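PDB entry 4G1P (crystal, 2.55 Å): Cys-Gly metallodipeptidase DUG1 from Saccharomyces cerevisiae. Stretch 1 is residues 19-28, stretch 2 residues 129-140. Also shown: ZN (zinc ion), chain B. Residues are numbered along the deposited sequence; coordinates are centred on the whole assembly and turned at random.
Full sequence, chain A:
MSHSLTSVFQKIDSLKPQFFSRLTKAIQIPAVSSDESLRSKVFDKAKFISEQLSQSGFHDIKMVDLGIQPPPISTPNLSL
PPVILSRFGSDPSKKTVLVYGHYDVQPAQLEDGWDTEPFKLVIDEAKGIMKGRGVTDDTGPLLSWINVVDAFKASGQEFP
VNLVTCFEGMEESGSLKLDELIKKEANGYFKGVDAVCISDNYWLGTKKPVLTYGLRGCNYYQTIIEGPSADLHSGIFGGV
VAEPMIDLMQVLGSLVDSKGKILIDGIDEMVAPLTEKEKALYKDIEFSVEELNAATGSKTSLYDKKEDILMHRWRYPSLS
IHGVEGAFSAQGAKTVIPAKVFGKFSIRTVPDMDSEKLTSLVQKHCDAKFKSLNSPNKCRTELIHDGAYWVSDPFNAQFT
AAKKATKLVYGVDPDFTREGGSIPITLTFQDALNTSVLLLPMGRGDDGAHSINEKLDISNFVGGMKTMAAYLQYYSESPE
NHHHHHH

Stretch 1 19-28: FFSRLTKAIQ
Stretch 2, residues 129-140: IMKGRGVTDDTG

Residues 19-28 form helical backbone that begins earlier in the chain, with phi/psi near -63/-42 and i-to-i+4 hydrogen bonds such as Leu 23 N to Phe 19 O (2.9 Å) and Ile 27 N to Leu 23 O (3.1 Å). Thr 24, chi1 m, folds its OG1 back to donate to Phe 20 O at 2.8 Å, the usual way a helical threonine satisfies its hydroxyl. The second stretch starts as a strand, 129-131, passes through a type II turn from Gly 132 to Val 135, then makes a wide pi-type turn over 135-139 that leads into a helix continuing past Gly 140; Thr 136, Asp 137 and Asp 138 depart from regular helical angles (phi/psi -102/-25, -133/85 and -141/20), and Thr 139 N donates to Gly 134 O (2.8 Å). Gly 134, at phi/psi 94/-1, adopts the left-handed conformation that this turn needs at its third position; a CB there would jam against the preceding carbonyl. The peptide before Asp 138 is cis. The two helix axes approach to 10.4 Å, their N-to-C directions 103° apart. The register runs Phe 20 by Met 130 (CA-CA 9.4 Å), Leu 23 by Gly 140 (6.8 Å) and Ile 27 by Gly 134 (6.7 Å).

No direct hydrogen bond joins the stretches; the packing is mainly apolar and buries 371 Å². Met 130 (m, t, m) points toward the helix. Its SD lies 3.9 Å from Phe 20 CE1, oblique to the ring, a polarizable sulfur beside an aromatic group, while its CE lies 3.8 Å from Leu 23 CD2. Leu 23 (t, p) spreads its two methyls: CD2 also meets Val 135 CG2 at 4.0 Å, and CD1 rests 3.9 Å from Gly 140 CA. Glycine suits that spot, since an ideal CB would clash with Val 135 O.

Ile 27 (m, m) is the most covered residue of the contact. Its CD1 packs against the turn, 3.8 Å from Arg 133 O and 3.9 Å from Gly 134 C, and also lies 3.8 Å from Thr 139 CB. Bare backbone at Gly 132 leaves room for this side chain: an ideal CB would sit only 3.2 Å from Ile 27 CG2. Thr 139 (chi1 m) offers its methyl to the helix, CG2 meeting Ala 26 CB at 3.8 Å, and its OG1 bonds elsewhere in the structure. The small alanine fits this close approach.

One water links the backbones, donating to Ile 27 O (2.9 Å) and Arg 133 O (2.5 Å). Beyond the interface, Asp 137 (chi1 t) binds the zinc through OD2 at 2.0 Å, consistent with a metallodipeptidase.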

# COMPACT_ATOMS: atom_id res chain seq x y z
N PHE A 19 24.10 -17.04 25.74
CA PHE A 19 23.35 -17.30 24.52
C PHE A 19 22.26 -16.24 24.34
O PHE A 19 22.06 -15.73 23.24
CB PHE A 19 22.72 -18.69 24.51
CG PHE A 19 23.71 -19.82 24.56
CD1 PHE A 19 25.03 -19.62 24.20
CD2 PHE A 19 23.32 -21.08 24.96
CE1 PHE A 19 25.94 -20.65 24.26
CE2 PHE A 19 24.22 -22.11 25.01
CZ PHE A 19 25.53 -21.89 24.65
N PHE A 20 21.56 -15.92 25.43
CA PHE A 20 20.50 -14.94 25.43
C PHE A 20 21.08 -13.59 25.06
O PHE A 20 20.54 -12.84 24.25
CB PHE A 20 19.87 -14.82 26.81
CG PHE A 20 18.90 -15.92 27.15
CD1 PHE A 20 18.19 -16.58 26.16
CD2 PHE A 20 18.68 -16.29 28.48
CE1 PHE A 20 17.29 -17.60 26.49
CE2 PHE A 20 17.78 -17.30 28.82
CZ PHE A 20 17.08 -17.95 27.83
N SER A 21 22.21 -13.29 25.67
CA SER A 21 22.86 -12.02 25.45
C SER A 21 23.25 -11.89 23.98
O SER A 21 22.96 -10.88 23.32
CB SER A 21 24.07 -11.91 26.35
OG SER A 21 24.74 -10.68 26.12
N ARG A 22 23.91 -12.92 23.46
CA ARG A 22 24.31 -12.93 22.07
C ARG A 22 23.10 -12.74 21.17
O ARG A 22 23.14 -11.96 20.22
CB ARG A 22 25.04 -14.23 21.75
CG ARG A 22 25.16 -14.50 20.28
CD ARG A 22 25.84 -15.83 20.03
NE ARG A 22 27.28 -15.75 20.25
CZ ARG A 22 28.04 -16.78 20.62
NH1 ARG A 22 27.51 -17.98 20.82
NH2 ARG A 22 29.33 -16.59 20.79
N LEU A 23 22.01 -13.43 21.48
CA LEU A 23 20.82 -13.39 20.64
C LEU A 23 20.14 -12.02 20.72
O LEU A 23 19.52 -11.57 19.77
CB LEU A 23 19.87 -14.52 21.03
CG LEU A 23 18.57 -14.62 20.24
CD1 LEU A 23 18.85 -14.81 18.77
CD2 LEU A 23 17.72 -15.75 20.78
N THR A 24 20.28 -11.34 21.85
CA THR A 24 19.66 -10.03 22.00
C THR A 24 20.33 -9.01 21.10
O THR A 24 19.64 -8.21 20.45
CB THR A 24 19.72 -9.52 23.44
OG1 THR A 24 19.08 -10.46 24.32
CG2 THR A 24 19.03 -8.18 23.55
N LYS A 25 21.66 -9.02 21.08
CA LYS A 25 22.42 -8.06 20.29
C LYS A 25 22.10 -8.20 18.82
O LYS A 25 21.88 -7.21 18.12
CB LYS A 25 23.92 -8.24 20.51
CG LYS A 25 24.42 -7.70 21.83
CD LYS A 25 25.79 -8.27 22.18
CE LYS A 25 26.23 -7.81 23.55
NZ LYS A 25 25.03 -7.61 24.41
N ALA A 26 22.09 -9.45 18.37
CA ALA A 26 21.79 -9.80 16.99
C ALA A 26 20.41 -9.31 16.55
O ALA A 26 20.26 -8.68 15.50
CB ALA A 26 21.89 -11.31 16.81
N ILE A 27 19.41 -9.60 17.36
CA ILE A 27 18.04 -9.25 17.06
C ILE A 27 17.88 -7.72 17.02
O ILE A 27 17.01 -7.20 16.33
CB ILE A 27 17.09 -9.91 18.10
CG1 ILE A 27 17.09 -11.43 17.90
CG2 ILE A 27 15.68 -9.37 18.02
CD1 ILE A 27 16.76 -11.86 16.50
N GLN A 28 18.75 -7.01 17.73
CA GLN A 28 18.63 -5.55 17.81
C GLN A 28 19.11 -4.84 16.55
O GLN A 28 18.72 -3.71 16.29
CB GLN A 28 19.39 -5.00 19.00
CG GLN A 28 18.51 -4.31 20.00
CD GLN A 28 18.98 -4.53 21.44
OE1 GLN A 28 18.20 -4.93 22.32
NE2 GLN A 28 20.28 -4.27 21.67
N ILE A 129 9.20 -17.84 26.40
CA ILE A 129 9.19 -17.37 25.01
C ILE A 129 10.11 -16.19 24.80
O ILE A 129 10.35 -15.39 25.70
CB ILE A 129 7.78 -16.96 24.54
CG1 ILE A 129 7.04 -16.22 25.64
CG2 ILE A 129 6.97 -18.19 24.14
CD1 ILE A 129 7.30 -14.72 25.66
N MET A 130 10.62 -16.09 23.59
CA MET A 130 11.39 -14.95 23.16
C MET A 130 10.63 -14.32 22.01
O MET A 130 10.28 -15.00 21.04
CB MET A 130 12.78 -15.40 22.74
CG MET A 130 13.45 -16.27 23.80
SD MET A 130 15.14 -16.74 23.41
CE MET A 130 14.92 -17.94 22.09
N LYS A 131 10.33 -13.03 22.12
CA LYS A 131 9.57 -12.31 21.09
C LYS A 131 10.46 -11.29 20.40
O LYS A 131 11.06 -10.43 21.05
CB LYS A 131 8.35 -11.61 21.71
CG LYS A 131 7.64 -12.48 22.72
CD LYS A 131 6.45 -11.78 23.34
CE LYS A 131 5.28 -11.80 22.36
NZ LYS A 131 5.12 -13.15 21.72
N GLY A 132 10.53 -11.39 19.08
CA GLY A 132 11.32 -10.46 18.29
C GLY A 132 11.35 -10.87 16.84
O GLY A 132 11.24 -12.07 16.54
N ARG A 133 11.45 -9.89 15.93
CA ARG A 133 11.54 -10.20 14.50
C ARG A 133 12.86 -10.90 14.19
O ARG A 133 13.92 -10.40 14.51
CB ARG A 133 11.44 -8.93 13.65
CG ARG A 133 11.90 -9.12 12.20
CD ARG A 133 11.00 -10.12 11.44
NE ARG A 133 9.77 -9.52 10.93
CZ ARG A 133 8.54 -9.98 11.14
NH1 ARG A 133 8.35 -11.07 11.87
NH2 ARG A 133 7.50 -9.36 10.62
N GLY A 134 12.77 -12.06 13.56
CA GLY A 134 13.95 -12.79 13.16
C GLY A 134 14.39 -13.83 14.16
O GLY A 134 15.37 -14.55 13.93
N VAL A 135 13.67 -13.93 15.27
CA VAL A 135 14.10 -14.83 16.33
C VAL A 135 13.95 -16.31 15.94
O VAL A 135 14.78 -17.13 16.32
CB VAL A 135 13.45 -14.51 17.70
CG1 VAL A 135 12.01 -14.99 17.76
CG2 VAL A 135 14.27 -15.14 18.81
N THR A 136 12.94 -16.63 15.14
CA THR A 136 12.83 -17.97 14.58
C THR A 136 13.27 -18.03 13.11
O THR A 136 13.70 -19.07 12.63
CB THR A 136 11.41 -18.56 14.72
OG1 THR A 136 11.47 -19.99 14.65
CG2 THR A 136 10.49 -18.08 13.61
N ASP A 137 13.19 -16.91 12.40
CA ASP A 137 13.45 -16.89 10.97
C ASP A 137 14.37 -15.72 10.68
O ASP A 137 13.89 -14.64 10.32
CB ASP A 137 12.11 -16.73 10.23
CG ASP A 137 12.27 -16.69 8.71
OD1 ASP A 137 13.35 -17.00 8.19
OD2 ASP A 137 11.28 -16.35 8.02
N ASP A 138 15.69 -15.91 10.81
CA ASP A 138 16.34 -17.21 11.03
C ASP A 138 17.49 -17.03 12.02
O ASP A 138 18.40 -17.85 12.07
CB ASP A 138 16.89 -17.72 9.68
CG ASP A 138 17.47 -19.15 9.75
OD1 ASP A 138 16.86 -20.04 10.39
OD2 ASP A 138 18.54 -19.38 9.16
N THR A 139 17.46 -15.96 12.79
CA THR A 139 18.62 -15.59 13.62
C THR A 139 18.83 -16.49 14.87
O THR A 139 19.96 -16.83 15.22
CB THR A 139 18.57 -14.09 14.00
OG1 THR A 139 18.54 -13.32 12.79
CG2 THR A 139 19.77 -13.68 14.79
N GLY A 140 17.74 -16.90 15.51
CA GLY A 140 17.83 -17.88 16.58
C GLY A 140 18.53 -19.17 16.16
O GLY A 140 19.54 -19.55 16.75
ZN ZN B . 11.55 -15.80 6.10
O HOH W 1 15.93 -8.87 14.18